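Local coordinates for phosphoenolpyruvate-protein phosphotransferase (Acinetobacter sp., PDB 3CI6) that probably transfers the phosphoryl group of phosphoenolpyruvate to a protein histidine in the phosphotransferase system, its GAF domain being the part described here, at residues Q17-S22 against C154-G159. Residues are numbered along the deposited sequence; the frame is centred on the assembly and turned at random. Where two conformers were deposited one is given.
Sequences QEINSS and CAQLSG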
loop_
_atom_site.group_PDB
_atom_site.type_symbol
_atom_site.label_atom_id
_atom_site.label_comp_id
_atom_site.label_asym_id
_atom_site.label_seq_id
_atom_site.Cartn_x
_atom_site.Cartn_y
_atom_site.Cartn_z
ATOM N N GLN B 17 8.361 -0.468 4.384
ATOM C CA GLN B 17 9.026 0.606 5.125
ATOM C C GLN B 17 10.119 1.245 4.298
ATOM O O GLN B 17 10.231 2.461 4.286
ATOM C CB GLN B 17 9.489 0.118 6.500
ATOM C CG GLN B 17 8.247 -0.174 7.358
ATOM C CD GLN B 17 8.438 -0.100 8.830
ATOM O OE1 GLN B 17 8.810 -1.099 9.468
ATOM N NE2 GLN B 17 8.119 1.076 9.410
ATOM N N GLU B 18 10.863 0.448 3.549
ATOM C CA GLU B 18 11.897 1.012 2.691
ATOM C C GLU B 18 11.267 1.845 1.583
ATOM O O GLU B 18 11.761 2.950 1.282
ATOM C CB GLU B 18 12.791 -0.090 2.132
ATOM C CG GLU B 18 14.082 0.440 1.527
ATOM C CD GLU B 18 14.954 -0.632 0.881
ATOM O OE1 GLU B 18 14.618 -1.834 0.894
ATOM O OE2 GLU B 18 16.003 -0.224 0.333
ATOM N N ILE B 19 10.182 1.377 0.980
ATOM C CA ILE B 19 9.487 2.196 -0.039
ATOM C C ILE B 19 8.924 3.481 0.592
ATOM O O ILE B 19 8.997 4.586 0.025
ATOM C CB ILE B 19 8.376 1.404 -0.732
ATOM C CG1 ILE B 19 8.949 0.262 -1.562
ATOM C CG2 ILE B 19 7.534 2.315 -1.631
ATOM C CD1 ILE B 19 7.914 -0.755 -2.028
ATOM N N ASN B 20 8.338 3.341 1.778
ATOM C CA ASN B 20 7.642 4.435 2.418
ATOM C C ASN B 20 8.573 5.589 2.733
ATOM O O ASN B 20 8.168 6.753 2.549
ATOM C CB ASN B 20 6.883 3.900 3.625
ATOM C CG ASN B 20 6.093 4.952 4.320
ATOM O OD1 ASN B 20 6.435 5.334 5.442
ATOM N ND2 ASN B 20 5.043 5.464 3.670
ATOM N N SER B 21 9.823 5.275 3.097
ATOM C CA SER B 21 10.844 6.260 3.491
ATOM C C SER B 21 11.766 6.657 2.350
ATOM O O SER B 21 12.803 7.297 2.573
ATOM C CB SER B 21 11.721 5.691 4.592
ATOM O OG SER B 21 10.970 5.457 5.759
ATOM N N SER B 22 11.446 6.232 1.144
ATOM C CA SER B 22 12.227 6.622 -0.019
ATOM C C SER B 22 11.806 8.017 -0.442
ATOM O O SER B 22 10.665 8.393 -0.208
ATOM C CB SER B 22 12.046 5.615 -1.143
ATOM O OG SER B 22 10.775 5.659 -1.691
ATOM N N CYS B 154 1.594 -3.288 -4.571
ATOM C CA CYS B 154 1.097 -2.415 -5.620
ATOM C C CYS B 154 0.180 -1.318 -5.031
ATOM O O CYS B 154 0.162 -0.165 -5.502
ATOM C CB CYS B 154 0.353 -3.206 -6.682
ATOM S SG CYS B 154 1.434 -4.100 -7.797
ATOM N N ALA B 155 -0.596 -1.673 -4.000
ATOM C CA ALA B 155 -1.514 -0.706 -3.388
ATOM C C ALA B 155 -0.726 0.392 -2.700
ATOM O O ALA B 155 -1.142 1.582 -2.715
ATOM C CB ALA B 155 -2.360 -1.416 -2.387
ATOM N N GLN B 156 0.424 0.049 -2.141
ATOM C CA GLN B 156 1.285 1.084 -1.554
ATOM C C GLN B 156 1.812 1.994 -2.645
ATOM O O GLN B 156 1.759 3.252 -2.535
ATOM C CB GLN B 156 2.469 0.490 -0.820
ATOM C CG GLN B 156 3.377 1.562 -0.254
ATOM C CD GLN B 156 4.576 1.023 0.444
ATOM O OE1 GLN B 156 4.884 -0.176 0.350
ATOM N NE2 GLN B 156 5.280 1.876 1.141
ATOM N N LEU B 157 2.295 1.412 -3.739
ATOM C CA LEU B 157 2.839 2.250 -4.820
ATOM C C LEU B 157 1.751 3.072 -5.473
ATOM O O LEU B 157 2.024 4.137 -6.005
ATOM C CB LEU B 157 3.586 1.439 -5.875
ATOM C CG LEU B 157 4.968 0.930 -5.497
ATOM C CD1 LEU B 157 5.434 0.075 -6.642
ATOM C CD2 LEU B 157 5.963 2.015 -5.163
ATOM N N SER B 158 0.514 2.595 -5.441
ATOM C CA SER B 158 -0.536 3.337 -6.157
ATOM C C SER B 158 -0.645 4.780 -5.701
ATOM O O SER B 158 -0.803 5.696 -6.526
ATOM C CB SER B 158 -1.864 2.607 -6.048
ATOM O OG SER B 158 -2.461 2.767 -4.786
ATOM N N GLY B 159 -0.534 5.030 -4.386
ATOM C CA GLY B 159 -0.575 6.390 -3.875
ATOM C C GLY B 159 0.692 7.171 -4.064
ATOM O O GLY B 159 0.626 8.365 -4.271
HETATM O O HOH W 1 4.616 4.828 0.827
#
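Gln-156 reaches from helix 144-167 of this GAF domain to Ile-19 and Asn-20, at the last turn of helix 7-20, and illustrates how a buried amide can lie against an apolar side chain while its NH2 bonds to a backbone carbonyl and a water. With CG anti to the backbone N (chi1 178°) and an extended chain beyond it, the amide is carried to the neighbouring helix. Its CD lies 3.8 Å from CG2 of Ile-19, while OE1 rests 3.9 Å from Ile-19 CD1 and, though buried here, has no polar partner in the model. NE2 sits 3.6 Å from CB of Asn-20; the nearby backbone N of Asn-20 is also a donor and makes no bond to it. Instead NE2 donates to Val-16 O, one residue before the segment, and to a water at 3.0 Å, which also accepts from Asn-20 ND2, so that the water bridges the two helices. The same ND2 donates to Met-123 O of the second subunit, joining the bridge to the dimer interface. Beside the amide, in the conformer given, Leu-157 CD2 comes within 3.9 Å of Ile-19 CG2. Helix 25-40 adjoins this apolar patch, with Ile-31 against Ile-19 and Met-32 against Leu-157. Just past the helix end, Ser-22 N and OG both donate to Ile-19 O, the hydroxyl standing 2.7 Å from Ile-19 O and tilted 22° from the carbonyl plane.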